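Local coordinates for transcriptional activator PlcR protein (Bacillus thuringiensis, PDB 3U3W) that switches on virulence genes in response to quorum sensing, acting as a DNA-binding transcriptional activator that is turned on by the signal peptide PapR, at residues F114-Y119 against K139-Q144; Q77-V82 against G148-Q153; I72-Q77 against L102-Y107. One frame throughout, in Å; residues are numbered along the deposited sequence.

How the contacts relate
Contact 1 is a buried packing of helix 109-125 on helix 131-143, whereas contact 2 lies at the surface and contact 3 is partly buried. Contacts 2 and 3 both use helix 72-87, overlapping at Gln77, and each joins it to a loop that precedes another helix. Their chemistry follows their place: a leucine wedge with one bridging water in contact 1, a direct salt bridge in contact 2, and two cations brought close together in contact 3, with Glu106 near Arg74 and Lys75 but beyond salt-bridge range. Contact 1 touches both others by packing, with Leu115 CD2 lying 3.3 Å from Phe78 CE2 and Leu115 CB lying 3.7 Å from Leu102 CD2, so helix 109-125 connects them.

Contact 1: F114-Y119 against K139-Q144; sequences FLQWQY and KKLLNQ
Leu141, on helix 131-143, reaches across to Gln116 and Trp117 on helix 109-125. The two helices follow each other in the chain and run roughly antiparallel, and their nearest CA atoms, those of Trp117 and Leu141, are 7.6 Å apart. CB of Leu141 points toward the other helix, and a chi1 of -56°, with CG anti to the carbonyl carbon, carries CG onward toward helix 109-125. At CG the side chain forks, and the two methyl groups meet different neighbours. CD1 presses on the backbone of the facing helix, 3.5 Å from Trp117 N, and also touches the first carbon of that side chain, with Trp117 CB at 3.9 Å. CD2 turns to Gln116 and comes within 3.7 Å of its OE1, the amide chain crossing the leucine at a slant. Trp117 itself offers little more than its stem: CG anti to the backbone N (chi1 156°) carries the indole off to Ile157 of helix 153-167, and Trp117, whose CB touches Leu141, also packs on the backbone of the bound peptide. Beyond the leucine, one water completes the junction. It donates to Gln116 OE1 at 2.8 Å and to Gln144 OE1 at 2.7 Å, spending both hydrogens on carbonyl oxygens from the two segments. Separately, Leu141 O accepts a weak hydrogen bond from Gln113 NE2. No direct hydrogen bond joins the two segments. Cohesion therefore comes from a branched apolar side chain set against a helix backbone, with polarity confined to the side of the glutamines, whose amides are linked through water.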
loop_
_atom_site.group_PDB
_atom_site.type_symbol
_atom_site.label_atom_id
_atom_site.label_comp_id
_atom_site.label_asym_id
_atom_site.label_seq_id
_atom_site.Cartn_x
_atom_site.Cartn_y
_atom_site.Cartn_z
ATOM N N PHE A 114 16.889 -11.041 3.590
ATOM C CA PHE A 114 16.425 -9.793 4.164
ATOM C C PHE A 114 17.226 -9.428 5.433
ATOM O O PHE A 114 17.665 -8.292 5.596
ATOM C CB PHE A 114 14.926 -9.875 4.487
ATOM C CG PHE A 114 14.440 -8.730 5.315
ATOM C CD1 PHE A 114 14.020 -7.559 4.710
ATOM C CD2 PHE A 114 14.474 -8.796 6.694
ATOM C CE1 PHE A 114 13.597 -6.487 5.472
ATOM C CE2 PHE A 114 14.058 -7.729 7.470
ATOM C CZ PHE A 114 13.621 -6.568 6.862
ATOM N N LEU A 115 17.417 -10.395 6.330
ATOM C CA LEU A 115 18.209 -10.170 7.547
ATOM C C LEU A 115 19.650 -9.719 7.247
ATOM O O LEU A 115 20.147 -8.752 7.822
ATOM C CB LEU A 115 18.240 -11.436 8.400
ATOM C CG LEU A 115 16.920 -12.041 8.888
ATOM C CD1 LEU A 115 17.191 -13.429 9.451
ATOM C CD2 LEU A 115 16.200 -11.133 9.905
ATOM N N GLN A 116 20.303 -10.442 6.346
ATOM C CA GLN A 116 21.678 -10.158 5.951
ATOM C C GLN A 116 21.830 -8.783 5.304
ATOM O O GLN A 116 22.714 -8.015 5.689
ATOM C CB GLN A 116 22.209 -11.260 5.021
ATOM C CG GLN A 116 22.308 -12.624 5.706
ATOM C CD GLN A 116 23.151 -13.627 4.937
ATOM O OE1 GLN A 116 22.759 -14.096 3.865
ATOM N NE2 GLN A 116 24.318 -13.961 5.483
ATOM N N TRP A 117 20.967 -8.484 4.328
ATOM C CA TRP A 117 20.886 -7.145 3.742
ATOM C C TRP A 117 20.829 -6.095 4.852
ATOM O O TRP A 117 21.686 -5.214 4.915
ATOM C CB TRP A 117 19.688 -7.048 2.764
ATOM C CG TRP A 117 19.135 -5.669 2.515
ATOM C CD1 TRP A 117 19.838 -4.501 2.387
ATOM C CD2 TRP A 117 17.748 -5.313 2.385
ATOM N NE1 TRP A 117 18.972 -3.443 2.179
ATOM C CE2 TRP A 117 17.688 -3.918 2.180
ATOM C CE3 TRP A 117 16.556 -6.040 2.418
ATOM C CZ2 TRP A 117 16.485 -3.243 2.023
ATOM C CZ3 TRP A 117 15.359 -5.361 2.247
ATOM C CH2 TRP A 117 15.336 -3.980 2.060
ATOM N N GLN A 118 19.855 -6.209 5.752
ATOM C CA GLN A 118 19.692 -5.203 6.800
ATOM C C GLN A 118 20.887 -5.157 7.765
ATOM O O GLN A 118 21.259 -4.092 8.267
ATOM C CB GLN A 118 18.391 -5.431 7.586
ATOM C CG GLN A 118 17.136 -5.238 6.764
ATOM C CD GLN A 118 16.837 -3.765 6.467
ATOM O OE1 GLN A 118 17.315 -2.860 7.157
ATOM N NE2 GLN A 118 16.035 -3.526 5.439
ATOM N N TYR A 119 21.476 -6.320 8.027
ATOM C CA TYR A 119 22.579 -6.417 8.973
ATOM C C TYR A 119 23.835 -5.716 8.441
ATOM O O TYR A 119 24.471 -4.943 9.155
ATOM C CB TYR A 119 22.825 -7.889 9.332
ATOM C CG TYR A 119 24.206 -8.251 9.855
ATOM C CD1 TYR A 119 24.590 -7.975 11.165
ATOM C CD2 TYR A 119 25.101 -8.930 9.046
ATOM C CE1 TYR A 119 25.856 -8.334 11.634
ATOM C CE2 TYR A 119 26.347 -9.290 9.496
ATOM C CZ TYR A 119 26.728 -8.990 10.783
ATOM O OH TYR A 119 27.998 -9.372 11.186
ATOM N N LYS A 139 26.479 -7.427 -3.090
ATOM C CA LYS A 139 26.520 -8.006 -4.428
ATOM C C LYS A 139 26.378 -9.526 -4.401
ATOM O O LYS A 139 25.850 -10.124 -5.333
ATOM C CB LYS A 139 27.793 -7.578 -5.177
ATOM C CG LYS A 139 27.701 -6.162 -5.733
ATOM C CD LYS A 139 28.974 -5.711 -6.430
ATOM C CE LYS A 139 28.675 -4.500 -7.312
ATOM N NZ LYS A 139 29.882 -3.811 -7.827
ATOM N N LYS A 140 26.830 -10.145 -3.320
ATOM C CA LYS A 140 26.779 -11.596 -3.197
ATOM C C LYS A 140 25.355 -12.074 -2.943
ATOM O O LYS A 140 24.950 -13.116 -3.445
ATOM C CB LYS A 140 27.752 -12.088 -2.115
ATOM C CG LYS A 140 29.183 -12.306 -2.635
ATOM C CD LYS A 140 30.218 -12.473 -1.505
ATOM C CE LYS A 140 29.751 -13.453 -0.427
ATOM N NZ LYS A 140 30.762 -13.612 0.671
ATOM N N LEU A 141 24.597 -11.307 -2.167
ATOM C CA LEU A 141 23.165 -11.553 -2.018
ATOM C C LEU A 141 22.474 -11.486 -3.380
ATOM O O LEU A 141 21.612 -12.301 -3.680
ATOM C CB LEU A 141 22.532 -10.544 -1.058
ATOM C CG LEU A 141 23.124 -10.441 0.345
ATOM C CD1 LEU A 141 22.343 -9.434 1.221
ATOM C CD2 LEU A 141 23.184 -11.809 1.001
ATOM N N LEU A 142 22.852 -10.522 -4.211
ATOM C CA LEU A 142 22.282 -10.438 -5.562
ATOM C C LEU A 142 22.623 -11.666 -6.363
ATOM O O LEU A 142 21.776 -12.215 -7.056
ATOM C CB LEU A 142 22.801 -9.223 -6.326
ATOM C CG LEU A 142 22.486 -7.858 -5.727
ATOM C CD1 LEU A 142 22.861 -6.788 -6.721
ATOM C CD2 LEU A 142 21.009 -7.753 -5.332
ATOM N N ASN A 143 23.888 -12.079 -6.284
ATOM C CA ASN A 143 24.367 -13.216 -7.066
ATOM C C ASN A 143 23.681 -14.511 -6.645
ATOM O O ASN A 143 23.797 -15.521 -7.338
ATOM C CB ASN A 143 25.892 -13.352 -6.994
ATOM C CG ASN A 143 26.625 -12.098 -7.478
ATOM O OD1 ASN A 143 26.179 -11.410 -8.403
ATOM N ND2 ASN A 143 27.757 -11.796 -6.842
ATOM N N GLN A 144 22.959 -14.471 -5.521
ATOM C CA GLN A 144 22.067 -15.568 -5.137
ATOM C C GLN A 144 20.968 -15.775 -6.173
ATOM O O GLN A 144 20.437 -16.876 -6.297
ATOM C CB GLN A 144 21.407 -15.323 -3.774
ATOM C CG GLN A 144 22.331 -15.419 -2.581
ATOM C CD GLN A 144 21.580 -15.392 -1.262
ATOM O OE1 GLN A 144 21.555 -14.373 -0.572
ATOM N NE2 GLN A 144 20.960 -16.515 -0.905
HETATM O O HOH W 1 20.833 -14.858 2.021
#

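Contact 2: Q77-V82 against G148-Q153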
loop_
_atom_site.group_PDB
_atom_site.type_symbol
_atom_site.label_atom_id
_atom_site.label_comp_id
_atom_site.label_asym_id
_atom_site.label_seq_id
_atom_site.Cartn_x
_atom_site.Cartn_y
_atom_site.Cartn_z
ATOM N N GLN A 77 5.876 -9.417 10.937
ATOM C CA GLN A 77 5.952 -8.345 11.933
ATOM C C GLN A 77 7.409 -7.937 12.188
ATOM O O GLN A 77 7.714 -6.772 12.453
ATOM C CB GLN A 77 5.302 -8.787 13.242
ATOM C CG GLN A 77 3.938 -9.428 13.060
ATOM C CD GLN A 77 3.387 -10.049 14.342
ATOM O OE1 GLN A 77 2.623 -11.022 14.296
ATOM N NE2 GLN A 77 3.772 -9.487 15.490
ATOM N N PHE A 78 8.304 -8.915 12.115
ATOM C CA PHE A 78 9.719 -8.659 12.304
ATOM C C PHE A 78 10.191 -7.729 11.187
ATOM O O PHE A 78 10.759 -6.672 11.438
ATOM C CB PHE A 78 10.483 -9.974 12.269
ATOM C CG PHE A 78 11.917 -9.854 12.693
ATOM C CD1 PHE A 78 12.256 -9.837 14.038
ATOM C CD2 PHE A 78 12.930 -9.778 11.747
ATOM C CE1 PHE A 78 13.582 -9.738 14.432
ATOM C CE2 PHE A 78 14.257 -9.675 12.134
ATOM C CZ PHE A 78 14.583 -9.660 13.480
ATOM N N LYS A 79 9.920 -8.135 9.951
ATOM C CA LYS A 79 10.232 -7.348 8.765
ATOM C C LYS A 79 9.706 -5.895 8.827
ATOM O O LYS A 79 10.431 -4.943 8.518
ATOM C CB LYS A 79 9.695 -8.077 7.533
ATOM C CG LYS A 79 10.211 -7.539 6.244
ATOM C CD LYS A 79 9.724 -8.351 5.066
ATOM C CE LYS A 79 10.111 -7.664 3.761
ATOM N NZ LYS A 79 9.414 -8.242 2.576
ATOM N N ASP A 80 8.453 -5.723 9.239
ATOM C CA ASP A 80 7.874 -4.389 9.378
ATOM C C ASP A 80 8.540 -3.571 10.473
ATOM O O ASP A 80 8.589 -2.346 10.389
ATOM C CB ASP A 80 6.365 -4.473 9.664
ATOM C CG ASP A 80 5.567 -4.980 8.473
ATOM O OD1 ASP A 80 6.091 -4.943 7.326
ATOM O OD2 ASP A 80 4.407 -5.410 8.692
ATOM N N GLN A 81 9.026 -4.250 11.510
ATOM C CA GLN A 81 9.708 -3.585 12.617
ATOM C C GLN A 81 11.041 -3.023 12.130
ATOM O O GLN A 81 11.341 -1.827 12.286
ATOM C CB GLN A 81 9.931 -4.562 13.775
ATOM C CG GLN A 81 9.065 -4.285 14.985
ATOM C CD GLN A 81 8.721 -5.539 15.795
ATOM O OE1 GLN A 81 9.240 -6.633 15.543
ATOM N NE2 GLN A 81 7.834 -5.378 16.774
ATOM N N VAL A 82 11.821 -3.900 11.514
ATOM C CA VAL A 82 13.117 -3.541 10.983
ATOM C C VAL A 82 12.945 -2.354 10.023
ATOM O O VAL A 82 13.664 -1.346 10.119
ATOM C CB VAL A 82 13.766 -4.761 10.286
ATOM C CG1 VAL A 82 14.993 -4.349 9.478
ATOM C CG2 VAL A 82 14.118 -5.824 11.313
ATOM N N GLY A 148 11.657 -15.676 -4.577
ATOM C CA GLY A 148 10.925 -15.133 -3.441
ATOM C C GLY A 148 9.549 -14.508 -3.669
ATOM O O GLY A 148 9.135 -14.211 -4.790
ATOM N N ILE A 149 8.845 -14.294 -2.567
ATOM C CA ILE A 149 7.529 -13.673 -2.573
ATOM C C ILE A 149 7.620 -12.182 -2.887
ATOM O O ILE A 149 6.915 -11.682 -3.774
ATOM C CB ILE A 149 6.829 -13.856 -1.203
ATOM C CG1 ILE A 149 6.687 -15.345 -0.858
ATOM C CG2 ILE A 149 5.465 -13.159 -1.188
ATOM C CD1 ILE A 149 5.757 -16.091 -1.779
ATOM N N ASP A 150 8.478 -11.475 -2.147
ATOM C CA ASP A 150 8.680 -10.039 -2.337
ATOM C C ASP A 150 9.537 -9.819 -3.576
ATOM O O ASP A 150 10.747 -10.018 -3.536
ATOM C CB ASP A 150 9.337 -9.427 -1.092
ATOM C CG ASP A 150 9.444 -7.897 -1.151
ATOM O OD1 ASP A 150 9.339 -7.296 -2.247
ATOM O OD2 ASP A 150 9.668 -7.292 -0.082
ATOM N N VAL A 151 8.905 -9.424 -4.682
ATOM C CA VAL A 151 9.622 -9.291 -5.950
ATOM C C VAL A 151 10.592 -8.101 -5.987
ATOM O O VAL A 151 11.387 -8.001 -6.900
ATOM C CB VAL A 151 8.663 -9.246 -7.195
ATOM C CG1 VAL A 151 7.707 -10.415 -7.181
ATOM C CG2 VAL A 151 7.895 -7.924 -7.278
ATOM N N TYR A 152 10.532 -7.216 -4.992
ATOM C CA TYR A 152 11.331 -5.985 -5.010
ATOM C C TYR A 152 12.619 -6.042 -4.193
ATOM O O TYR A 152 13.386 -5.077 -4.199
ATOM C CB TYR A 152 10.499 -4.796 -4.519
ATOM C CG TYR A 152 9.283 -4.546 -5.365
ATOM C CD1 TYR A 152 9.365 -3.799 -6.533
ATOM C CD2 TYR A 152 8.048 -5.070 -5.003
ATOM C CE1 TYR A 152 8.246 -3.580 -7.319
ATOM C CE2 TYR A 152 6.933 -4.858 -5.777
ATOM C CZ TYR A 152 7.033 -4.113 -6.937
ATOM O OH TYR A 152 5.907 -3.904 -7.708
ATOM N N GLN A 153 12.846 -7.153 -3.489
ATOM C CA GLN A 153 13.967 -7.265 -2.551
ATOM C C GLN A 153 15.362 -7.026 -3.173
ATOM O O GLN A 153 16.158 -6.285 -2.614
ATOM C CB GLN A 153 13.921 -8.605 -1.823
ATOM C CG GLN A 153 14.913 -8.711 -0.693
ATOM C CD GLN A 153 14.440 -9.649 0.405
ATOM O OE1 GLN A 153 13.621 -9.273 1.255
ATOM N NE2 GLN A 153 14.949 -10.878 0.392
HETATM O O HOH W 2 11.254 -10.531 2.246
#
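Lys79, on helix 72-87, and Asp150, in the loop before helix 153-167, are the nearest pair of the two backbones, yet their CA atoms stand 11.5 Å apart, a gap that the long Lys79 side chain crosses to reach the short Asp150 carboxylate. The lysine CG is anti to the backbone N (chi1 -167°) and the rest of the chain is fully extended, which carries the ammonium group to the loop. There NZ donates to Asp150 OD2 at 2.8 Å, a salt bridge that uses the anti lone pair, on the side away from the other carboxylate oxygen. OD1 has a different duty: it accepts from Tyr152 N at 3.0 Å in a capping bond, with an N-H...O angle of 155°, across the type I turn from Asp150 to Gln153 that leads into the helix. OD1 also lies at the edge of the Tyr152 ring, in its plane. Water 2 gives the lysine a second link to the loop, accepting from Lys79 NZ at 3.0 Å and donating to Gln153 OE1 at 2.9 Å. Glu110 of helix 109-125 holds the loop backbone by taking Ile149 N and Asp150 N on its two carboxylate oxygens, and the backbone O of Glu110 accepts from Gln153 NE2. Ile149 of the same loop packs on Gln50 of the second subunit. The division of labour within one carboxylate, one oxygen for the lysine and one for the turn, ties the start of helix 153-167 to helix 72-87 and would fix the rotation of the aspartate, while the nearby ammonium probably favours its ionised form.

Contact 3: I72-Q77 against L102-Y107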
loop_
_atom_site.group_PDB
_atom_site.type_symbol
_atom_site.label_atom_id
_atom_site.label_comp_id
_atom_site.label_asym_id
_atom_site.label_seq_id
_atom_site.Cartn_x
_atom_site.Cartn_y
_atom_site.Cartn_z
ATOM N N ILE A 72 5.359 -17.602 9.698
ATOM C CA ILE A 72 5.186 -16.521 8.734
ATOM C C ILE A 72 4.615 -15.221 9.316
ATOM O O ILE A 72 4.986 -14.134 8.886
ATOM C CB ILE A 72 4.318 -16.981 7.530
ATOM C CG1 ILE A 72 5.025 -18.099 6.740
ATOM C CG2 ILE A 72 3.974 -15.802 6.628
ATOM C CD1 ILE A 72 6.355 -17.686 6.065
ATOM N N GLU A 73 3.710 -15.317 10.279
ATOM C CA GLU A 73 3.130 -14.110 10.858
ATOM C C GLU A 73 4.184 -13.356 11.653
ATOM O O GLU A 73 4.310 -12.144 11.530
ATOM C CB GLU A 73 1.920 -14.437 11.742
ATOM C CG GLU A 73 1.367 -13.245 12.531
ATOM C CD GLU A 73 0.841 -12.127 11.637
ATOM O OE1 GLU A 73 0.571 -12.385 10.442
ATOM O OE2 GLU A 73 0.698 -10.985 12.132
ATOM N N ARG A 74 4.947 -14.080 12.456
ATOM C CA ARG A 74 5.991 -13.459 13.248
ATOM C C ARG A 74 7.064 -12.842 12.324
ATOM O O ARG A 74 7.522 -11.718 12.541
ATOM C CB ARG A 74 6.596 -14.477 14.228
ATOM C CG ARG A 74 7.741 -13.921 15.069
ATOM C CD ARG A 74 8.483 -15.015 15.836
ATOM N NE ARG A 74 9.347 -15.838 14.986
ATOM C CZ ARG A 74 10.597 -15.522 14.650
ATOM N NH1 ARG A 74 11.135 -14.383 15.080
ATOM N NH2 ARG A 74 11.308 -16.344 13.881
ATOM N N LYS A 75 7.446 -13.571 11.280
ATOM C CA LYS A 75 8.451 -13.050 10.360
ATOM C C LYS A 75 8.009 -11.732 9.718
ATOM O O LYS A 75 8.804 -10.805 9.559
ATOM C CB LYS A 75 8.844 -14.103 9.320
ATOM C CG LYS A 75 9.621 -15.277 9.931
ATOM C CD LYS A 75 10.043 -16.296 8.898
ATOM C CE LYS A 75 10.657 -17.526 9.553
ATOM N NZ LYS A 75 10.761 -18.659 8.585
ATOM N N LYS A 76 6.731 -11.629 9.389
ATOM C CA LYS A 76 6.222 -10.436 8.739
ATOM C C LYS A 76 6.221 -9.213 9.669
ATOM O O LYS A 76 6.545 -8.103 9.241
ATOM C CB LYS A 76 4.844 -10.703 8.132
ATOM C CG LYS A 76 4.870 -11.817 7.096
ATOM C CD LYS A 76 3.912 -11.546 5.940
ATOM C CE LYS A 76 2.470 -11.450 6.420
ATOM N NZ LYS A 76 1.547 -11.128 5.297
ATOM N N GLN A 77 5.876 -9.417 10.937
ATOM C CA GLN A 77 5.952 -8.345 11.933
ATOM C C GLN A 77 7.409 -7.937 12.188
ATOM O O GLN A 77 7.714 -6.772 12.453
ATOM C CB GLN A 77 5.302 -8.787 13.242
ATOM C CG GLN A 77 3.938 -9.428 13.060
ATOM C CD GLN A 77 3.387 -10.049 14.342
ATOM O OE1 GLN A 77 2.623 -11.022 14.296
ATOM N NE2 GLN A 77 3.772 -9.487 15.490
ATOM N N LEU A 102 19.395 -13.729 13.317
ATOM C CA LEU A 102 20.303 -14.401 12.391
ATOM C C LEU A 102 20.954 -15.630 13.008
ATOM O O LEU A 102 21.266 -16.595 12.301
ATOM C CB LEU A 102 21.384 -13.431 11.892
ATOM C CG LEU A 102 21.035 -12.655 10.624
ATOM C CD1 LEU A 102 21.975 -11.460 10.410
ATOM C CD2 LEU A 102 21.082 -13.613 9.434
ATOM N N LYS A 103 21.166 -15.595 14.322
ATOM C CA LYS A 103 21.897 -16.676 14.973
ATOM C C LYS A 103 21.012 -17.875 15.337
ATOM O O LYS A 103 21.507 -18.900 15.808
ATOM C CB LYS A 103 22.732 -16.158 16.158
ATOM C CG LYS A 103 21.945 -15.534 17.280
ATOM C CD LYS A 103 22.879 -14.861 18.284
ATOM C CE LYS A 103 24.173 -15.665 18.476
ATOM N NZ LYS A 103 24.485 -15.962 19.913
ATOM N N LYS A 104 19.707 -17.748 15.097
ATOM C CA LYS A 104 18.804 -18.900 15.139
ATOM C C LYS A 104 19.072 -19.854 13.973
ATOM O O LYS A 104 18.634 -21.002 13.993
ATOM C CB LYS A 104 17.339 -18.469 15.118
ATOM C CG LYS A 104 16.905 -17.620 16.304
ATOM C CD LYS A 104 15.410 -17.291 16.204
ATOM C CE LYS A 104 14.996 -16.207 17.202
ATOM N NZ LYS A 104 13.587 -15.737 16.993
ATOM N N GLU A 105 19.784 -19.374 12.956
ATOM C CA GLU A 105 20.208 -20.222 11.847
ATOM C C GLU A 105 19.071 -20.983 11.148
ATOM O O GLU A 105 19.299 -22.060 10.598
ATOM C CB GLU A 105 21.254 -21.222 12.340
ATOM C CG GLU A 105 22.458 -20.579 13.001
ATOM C CD GLU A 105 23.290 -19.788 12.017
ATOM O OE1 GLU A 105 23.233 -20.110 10.808
ATOM O OE2 GLU A 105 23.992 -18.845 12.450
ATOM N N GLU A 106 17.861 -20.430 11.162
ATOM C CA GLU A 106 16.726 -21.060 10.487
ATOM C C GLU A 106 16.862 -20.991 8.966
ATOM O O GLU A 106 17.398 -20.025 8.425
ATOM C CB GLU A 106 15.401 -20.425 10.931
ATOM C CG GLU A 106 15.169 -20.462 12.449
ATOM C CD GLU A 106 13.784 -19.969 12.865
ATOM O OE1 GLU A 106 12.947 -19.698 11.972
ATOM O OE2 GLU A 106 13.537 -19.861 14.091
ATOM N N TYR A 107 16.380 -22.025 8.282
ATOM C CA TYR A 107 16.421 -22.059 6.824
ATOM C C TYR A 107 15.179 -21.419 6.204
ATOM O O TYR A 107 14.057 -21.905 6.373
ATOM C CB TYR A 107 16.585 -23.490 6.302
ATOM C CG TYR A 107 16.750 -23.562 4.794
ATOM C CD1 TYR A 107 17.908 -23.092 4.185
ATOM C CD2 TYR A 107 15.754 -24.100 3.980
ATOM C CE1 TYR A 107 18.077 -23.151 2.809
ATOM C CE2 TYR A 107 15.920 -24.167 2.596
ATOM C CZ TYR A 107 17.085 -23.688 2.021
ATOM O OH TYR A 107 17.273 -23.738 0.658
#
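At the turn between helix 91-102 and helix 109-125, in the first part of the helical domain, Lys104 and Glu106 face Arg74 and Lys75 on the opening turns of helix 72-87. The backbones remain well apart, with 11.5 Å between the CA atoms of Lys75 and Glu106, and only side-chain ends meet. Arg74 leaves its helix with CG anti to the backbone N and bends at chi3 (74°), which swings the guanidinium toward the turn. Lys104 comes from the opposite direction with its chain stretched out, and its NZ stops 3.4 Å from Arg74 NH1. The closeness of the two cations is probably eased by Glu101, whose OE2 forms a salt bridge with Arg74 NH2 and whose OE1 forms one with Lys104 NZ; Asp71 binds Arg74 NE. Glu106 adds a further negative charge without closing a salt bridge. Its OE2 is 4.2 Å from Arg74 NH2, with carboxylate and guanidinium planes inclined at 70°, and its OE1 lies 4.0 Å from Lys75 CE. The Lys75 ammonium instead uses Ser70 O and His108 ND1 as hydrogen-bond partners; Glu106 OE1 is 4.2 Å from Lys75 NZ, beyond a salt bridge, and probably adds a weaker electrostatic attraction. On the loop side, a type I turn from Leu102 to Glu105 is closed by Glu105 N donating to Leu102 O at 3.2 Å. Glu105 takes a positive phi (55°), the left-handed helical region, and the chain changes direction there; the side chains on both sides of it, Lys104 and Glu106, point toward helix 72-87. Positive phi just after a helix is a common way for a helix to end; here it lies in the short connection between helix 91-102 and helix 109-125 of the TPR-like (RNPP family) helical domain.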